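Local coordinates for protein 47 KDA membrane antigen (Treponema pallidum, PDB 1O75) that binds penicillin, has zinc-stimulated carboxypeptidase activity on synthetic depsipeptides, and may act as a D,D-carboxypeptidase that reduces peptidoglycan cross-linking, at residues 19-24 with 255-260; 276-281 with 303-308. The protein carries 2 engineered substitutions. All blocks are in the same frame, centred on the assembly; numbering follows the deposited sequence.

Contact 1 (19-24 with 255-260); sequences DYWAGE and FNTVRY. With XE (xenon), chain F.
The axes of helix segment 19-24 and strand segment 255-260 approach to 11.5 Å, and their N-to-C directions lie 37° apart. The contact joins a helix in the Tp47 domain a family region to a strand in the domain C family region. The strand belongs to an antiparallel four-stranded sheet and carries a classic beta bulge, where N256 and T257 both face I318 on strand 311-319. Long side chains bridge the gap. W21 sends the six-membered part of its indole to the strand. Its CZ2 meets T257 OG1 at 3.2 Å, with OG1 near the ring plane at the edge. W21 CH2 comes within 3.7 Å of R259 CA. Y20 has its CG anti to the backbone N, chi1 -176°, and meets T257 tip to tip, CE1 to CG2 3.8 Å. Y20 CD1 sits above one face of the W21 indole, near its rim. At the strand's far end a xenon lies over one face of the Y260 ring, 3.5 Å from Y260 CZ. R259 is extended from CG to NE, and its guanidinium stands nearly upright to the E24 carboxylate. E24 OE2 has its own partners, R201 N and K190 NZ, and R259 NE pairs with D261. R259 NH1 makes a weak bond to E24 O, 3.3 Å. A water gives a hydrogen to E24 OE1 at 2.7 Å and accepts one from R259 NH1 at 2.8 Å.

Contact 2 (276-281 with 303-308); sequences YGTKHS and DRFKGS
F305 O is the best-held polar atom, gripped by two donors. S308 N reaches it at 2.9 Å, closing the type II turn from F305 to S308. S308 OG gives the second bond at 2.7 Å, in the carbonyl plane on a lone pair. The serine OG sits between its own N and carbonyl carbon, chi1 63°, which turns it back over the turn. The contact packs this turn against the loop that follows edge strand 274-276. Y276 lies along the turn. F305 directs its ring edge at the Y276 face, an offset edge-to-face pair with planes at 89° and centroids 5.8 Å apart. At the root of the tyrosine, CB meets F305 CD1 at the phenyl edge. At its tip, OH touches S308 CA and shares a water with K306 O, 2.6 Å from OH. A second water takes a hydrogen from G277 N and gives one to R304 O. R304 lays CG over the centre of one F305 face. Its guanidinium receives K279 CE over one face, and K279 NZ comes to 3.9 Å from R304 NH1, two like charges. D46 pairs with K279 and D283 with R304, which probably offsets the repulsion. No direct hydrogen bond crosses the contact, and the buried G277 O has no partner. Across the two segments, aromatic packing and bridging waters hold the contact, with D46 and D283 beside the two cations.

The two contacts follow in series along the chain, contact 1 closing before contact 2 opens, and their centres are about 10 Å apart. They share one antiparallel sheet. Strand 255-262 supplies one side of contact 1, and its edge neighbour 274-276 runs into the first loop of contact 2. The backbone pair Y260 O to Y276 N, 2.8 Å, ties the strands together. Beyond it, V258 O probably takes a hydrogen bond from T278 OG1. W21 also comes near T278, so helix 17-25 of the domain a family region reaches both contacts. Y260 lies beside a bound xenon, and the side chain of T278 is about 7 Å from it. Contact 1 joins the two family regions, while contact 2 packs two domain C loops together beside the same sheet.

Contact 1 (19-24 with 255-260)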
loop_
_atom_site.group_PDB
_atom_site.type_symbol
_atom_site.label_atom_id
_atom_site.label_comp_id
_atom_site.label_asym_id
_atom_site.label_seq_id
_atom_site.Cartn_x
_atom_site.Cartn_y
_atom_site.Cartn_z
ATOM N N ASP B 19 8.444 -31.113 11.898
ATOM C CA ASP B 19 7.526 -31.867 12.766
ATOM C C ASP B 19 6.085 -31.680 12.298
ATOM O O ASP B 19 5.257 -32.602 12.371
ATOM C CB ASP B 19 7.524 -31.363 14.223
ATOM C CG ASP B 19 8.829 -31.600 14.967
ATOM O OD1 ASP B 19 9.459 -32.664 14.780
ATOM O OD2 ASP B 19 9.187 -30.698 15.783
ATOM N N TYR B 20 5.756 -30.462 11.887
ATOM C CA TYR B 20 4.385 -30.170 11.468
ATOM C C TYR B 20 4.024 -30.811 10.123
ATOM O O TYR B 20 2.982 -31.437 9.977
ATOM C CB TYR B 20 4.175 -28.641 11.356
ATOM C CG TYR B 20 2.755 -28.239 11.019
ATOM C CD1 TYR B 20 2.282 -28.266 9.698
ATOM C CD2 TYR B 20 1.849 -27.931 12.029
ATOM C CE1 TYR B 20 0.951 -28.011 9.410
ATOM C CE2 TYR B 20 0.509 -27.680 11.743
ATOM C CZ TYR B 20 0.071 -27.724 10.439
ATOM O OH TYR B 20 -1.252 -27.491 10.165
ATOM N N TRP B 21 4.902 -30.656 9.148
ATOM C CA TRP B 21 4.593 -31.136 7.812
ATOM C C TRP B 21 4.793 -32.629 7.579
ATOM O O TRP B 21 4.235 -33.181 6.644
ATOM C CB TRP B 21 5.369 -30.298 6.777
ATOM C CG TRP B 21 4.780 -28.909 6.588
ATOM C CD1 TRP B 21 5.305 -27.707 7.033
ATOM C CD2 TRP B 21 3.510 -28.591 5.987
ATOM N NE1 TRP B 21 4.423 -26.676 6.756
ATOM C CE2 TRP B 21 3.321 -27.188 6.116
ATOM C CE3 TRP B 21 2.516 -29.353 5.350
ATOM C CZ2 TRP B 21 2.184 -26.543 5.640
ATOM C CZ3 TRP B 21 1.374 -28.694 4.869
ATOM C CH2 TRP B 21 1.225 -27.310 5.019
ATOM N N ALA B 22 5.577 -33.285 8.427
ATOM C CA ALA B 22 5.810 -34.728 8.264
ATOM C C ALA B 22 4.489 -35.485 8.090
ATOM O O ALA B 22 4.306 -36.236 7.129
ATOM C CB ALA B 22 6.557 -35.278 9.472
ATOM N N GLY B 23 3.575 -35.295 9.028
ATOM C CA GLY B 23 2.299 -35.981 8.942
ATOM C C GLY B 23 1.394 -35.516 7.808
ATOM O O GLY B 23 0.580 -36.300 7.314
ATOM N N GLU B 24 1.517 -34.245 7.409
ATOM C CA GLU B 24 0.676 -33.687 6.349
ATOM C C GLU B 24 1.067 -34.226 4.992
ATOM O O GLU B 24 0.228 -34.328 4.113
ATOM C CB GLU B 24 0.814 -32.156 6.270
ATOM C CG GLU B 24 0.446 -31.394 7.552
ATOM C CD GLU B 24 -0.958 -31.715 8.029
ATOM O OE1 GLU B 24 -1.860 -31.898 7.177
ATOM O OE2 GLU B 24 -1.164 -31.788 9.260
ATOM N N PHE B 255 -2.824 -17.125 12.508
ATOM C CA PHE B 255 -2.378 -17.795 11.286
ATOM C C PHE B 255 -1.167 -18.682 11.512
ATOM O O PHE B 255 -0.178 -18.279 12.135
ATOM C CB PHE B 255 -2.014 -16.767 10.216
ATOM C CG PHE B 255 -1.442 -17.374 8.962
ATOM C CD1 PHE B 255 -2.288 -17.880 7.968
ATOM C CD2 PHE B 255 -0.062 -17.406 8.760
ATOM C CE1 PHE B 255 -1.760 -18.400 6.782
ATOM C CE2 PHE B 255 0.482 -17.928 7.575
ATOM C CZ PHE B 255 -0.380 -18.424 6.580
ATOM N N ASN B 256 -1.217 -19.886 10.950
ATOM C CA ASN B 256 -0.094 -20.791 11.083
ATOM C C ASN B 256 0.658 -21.055 9.773
ATOM O O ASN B 256 1.852 -20.766 9.657
ATOM C CB ASN B 256 -0.566 -22.138 11.631
ATOM C CG ASN B 256 -0.563 -22.193 13.143
ATOM O OD1 ASN B 256 0.266 -21.566 13.773
ATOM N ND2 ASN B 256 -1.472 -22.978 13.728
ATOM N N THR B 257 -0.044 -21.597 8.777
ATOM C CA THR B 257 0.652 -21.973 7.554
ATOM C C THR B 257 -0.264 -22.150 6.343
ATOM O O THR B 257 -1.479 -21.877 6.416
ATOM C CB THR B 257 1.466 -23.264 7.870
ATOM O OG1 THR B 257 2.379 -23.556 6.807
ATOM C CG2 THR B 257 0.510 -24.471 8.121
ATOM N N VAL B 258 0.324 -22.580 5.220
ATOM C CA VAL B 258 -0.434 -22.788 3.991
ATOM C C VAL B 258 -0.008 -24.080 3.309
ATOM O O VAL B 258 1.190 -24.380 3.208
ATOM C CB VAL B 258 -0.183 -21.672 2.933
ATOM C CG1 VAL B 258 -1.258 -21.751 1.817
ATOM C CG2 VAL B 258 -0.188 -20.326 3.575
ATOM N N ARG B 259 -0.986 -24.832 2.825
ATOM C CA ARG B 259 -0.698 -26.053 2.090
ATOM C C ARG B 259 -0.882 -25.739 0.613
ATOM O O ARG B 259 -1.837 -25.058 0.231
ATOM C CB ARG B 259 -1.674 -27.157 2.478
ATOM C CG ARG B 259 -1.399 -28.488 1.741
ATOM C CD ARG B 259 -2.588 -29.453 1.931
ATOM N NE ARG B 259 -2.362 -30.732 1.268
ATOM C CZ ARG B 259 -1.919 -31.819 1.891
ATOM N NH1 ARG B 259 -1.660 -31.774 3.187
ATOM N NH2 ARG B 259 -1.740 -32.952 1.219
ATOM N N TYR B 260 0.031 -26.200 -0.227
ATOM C CA TYR B 260 -0.135 -26.000 -1.671
ATOM C C TYR B 260 -0.506 -27.378 -2.280
ATOM O O TYR B 260 0.232 -28.345 -2.072
ATOM C CB TYR B 260 1.180 -25.558 -2.351
ATOM C CG TYR B 260 1.697 -24.165 -1.980
ATOM C CD1 TYR B 260 0.895 -23.262 -1.271
ATOM C CD2 TYR B 260 2.982 -23.754 -2.365
ATOM C CE1 TYR B 260 1.359 -21.970 -0.947
ATOM C CE2 TYR B 260 3.464 -22.462 -2.052
ATOM C CZ TYR B 260 2.643 -21.580 -1.344
ATOM O OH TYR B 260 3.102 -20.314 -1.044
HETATM XE XE XE F . 1.691 -19.970 -4.353
HETATM O O HOH W 1 -2.574 -30.083 5.251
#

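Contact 2 (276-281 with 303-308)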
loop_
_atom_site.group_PDB
_atom_site.type_symbol
_atom_site.label_atom_id
_atom_site.label_comp_id
_atom_site.label_asym_id
_atom_site.label_seq_id
_atom_site.Cartn_x
_atom_site.Cartn_y
_atom_site.Cartn_z
ATOM N N TYR B 276 2.532 -29.702 -1.238
ATOM C CA TYR B 276 3.750 -29.161 -0.662
ATOM C C TYR B 276 3.427 -28.396 0.621
ATOM O O TYR B 276 2.333 -27.840 0.776
ATOM C CB TYR B 276 4.436 -28.210 -1.660
ATOM C CG TYR B 276 4.544 -28.764 -3.072
ATOM C CD1 TYR B 276 5.456 -29.774 -3.383
ATOM C CD2 TYR B 276 3.724 -28.287 -4.083
ATOM C CE1 TYR B 276 5.540 -30.307 -4.704
ATOM C CE2 TYR B 276 3.798 -28.802 -5.406
ATOM C CZ TYR B 276 4.707 -29.807 -5.700
ATOM O OH TYR B 276 4.814 -30.272 -6.986
ATOM N N GLY B 277 4.378 -28.404 1.545
ATOM C CA GLY B 277 4.233 -27.667 2.791
ATOM C C GLY B 277 4.957 -26.352 2.534
ATOM O O GLY B 277 5.676 -26.238 1.530
ATOM N N THR B 278 4.783 -25.370 3.415
ATOM C CA THR B 278 5.420 -24.069 3.244
ATOM C C THR B 278 5.977 -23.570 4.575
ATOM O O THR B 278 5.654 -24.103 5.644
ATOM C CB THR B 278 4.423 -23.016 2.764
ATOM O OG1 THR B 278 3.377 -22.884 3.743
ATOM C CG2 THR B 278 3.824 -23.397 1.378
ATOM N N LYS B 279 6.804 -22.535 4.496
ATOM C CA LYS B 279 7.398 -21.934 5.695
ATOM C C LYS B 279 7.082 -20.446 5.624
ATOM O O LYS B 279 7.279 -19.812 4.591
ATOM C CB LYS B 279 8.906 -22.175 5.701
ATOM C CG LYS B 279 9.225 -23.651 5.804
ATOM C CD LYS B 279 10.696 -23.914 6.081
ATOM C CE LYS B 279 11.564 -23.557 4.899
ATOM N NZ LYS B 279 12.983 -24.028 5.118
ATOM N N HIS B 280 6.591 -19.881 6.717
ATOM C CA HIS B 280 6.235 -18.468 6.675
ATOM C C HIS B 280 7.459 -17.593 6.450
ATOM O O HIS B 280 8.567 -17.969 6.803
ATOM C CB HIS B 280 5.520 -18.054 7.959
ATOM C CG HIS B 280 4.823 -16.742 7.837
ATOM N ND1 HIS B 280 3.837 -16.519 6.898
ATOM C CD2 HIS B 280 4.990 -15.574 8.502
ATOM C CE1 HIS B 280 3.424 -15.268 6.991
ATOM N NE2 HIS B 280 4.108 -14.672 7.954
ATOM N N SER B 281 7.237 -16.441 5.834
ATOM C CA SER B 281 8.276 -15.473 5.520
ATOM C C SER B 281 8.987 -15.885 4.242
ATOM O O SER B 281 9.167 -15.082 3.345
ATOM C CB SER B 281 9.277 -15.343 6.663
ATOM O OG SER B 281 10.150 -14.283 6.357
ATOM N N ASP B 303 13.834 -27.112 -2.988
ATOM C CA ASP B 303 13.691 -28.544 -2.745
ATOM C C ASP B 303 12.319 -28.933 -2.210
ATOM O O ASP B 303 11.797 -30.000 -2.562
ATOM C CB ASP B 303 14.756 -29.049 -1.776
ATOM C CG ASP B 303 16.167 -28.921 -2.331
ATOM O OD1 ASP B 303 16.340 -28.852 -3.570
ATOM O OD2 ASP B 303 17.101 -28.896 -1.512
ATOM N N ARG B 304 11.720 -28.085 -1.360
ATOM C CA ARG B 304 10.413 -28.432 -0.815
ATOM C C ARG B 304 9.291 -28.358 -1.843
ATOM O O ARG B 304 8.158 -28.737 -1.543
ATOM C CB ARG B 304 10.070 -27.559 0.404
ATOM C CG ARG B 304 9.965 -26.038 0.158
ATOM C CD ARG B 304 9.785 -25.285 1.529
ATOM N NE ARG B 304 9.903 -23.834 1.352
ATOM C CZ ARG B 304 11.061 -23.185 1.214
ATOM N NH1 ARG B 304 12.203 -23.852 1.264
ATOM N NH2 ARG B 304 11.082 -21.881 0.932
ATOM N N PHE B 305 9.597 -27.855 -3.033
ATOM C CA PHE B 305 8.618 -27.754 -4.124
ATOM C C PHE B 305 9.064 -28.582 -5.346
ATOM O O PHE B 305 8.602 -28.371 -6.465
ATOM C CB PHE B 305 8.410 -26.282 -4.539
ATOM C CG PHE B 305 7.906 -25.408 -3.412
ATOM C CD1 PHE B 305 6.839 -25.826 -2.635
ATOM C CD2 PHE B 305 8.512 -24.179 -3.124
ATOM C CE1 PHE B 305 6.369 -25.037 -1.564
ATOM C CE2 PHE B 305 8.055 -23.370 -2.060
ATOM C CZ PHE B 305 6.985 -23.798 -1.275
ATOM N N LYS B 306 9.958 -29.528 -5.110
ATOM C CA LYS B 306 10.487 -30.360 -6.184
ATOM C C LYS B 306 9.367 -30.976 -7.026
ATOM O O LYS B 306 8.497 -31.653 -6.492
ATOM C CB LYS B 306 11.358 -31.479 -5.593
ATOM C CG LYS B 306 12.070 -32.293 -6.662
ATOM C CD LYS B 306 12.887 -33.444 -6.075
ATOM C CE LYS B 306 13.390 -34.350 -7.200
ATOM N NZ LYS B 306 14.395 -35.344 -6.721
ATOM N N GLY B 307 9.391 -30.711 -8.330
ATOM C CA GLY B 307 8.395 -31.262 -9.231
ATOM C C GLY B 307 7.265 -30.303 -9.545
ATOM O O GLY B 307 6.421 -30.585 -10.398
ATOM N N SER B 308 7.240 -29.161 -8.864
ATOM C CA SER B 308 6.177 -28.197 -9.087
ATOM C C SER B 308 6.501 -27.452 -10.351
ATOM O O SER B 308 7.609 -27.530 -10.839
ATOM C CB SER B 308 6.123 -27.202 -7.932
ATOM O OG SER B 308 7.338 -26.475 -7.896
HETATM O O HOH W 2 5.977 -32.598 -7.177
HETATM O O HOH W 3 6.823 -29.807 0.500
#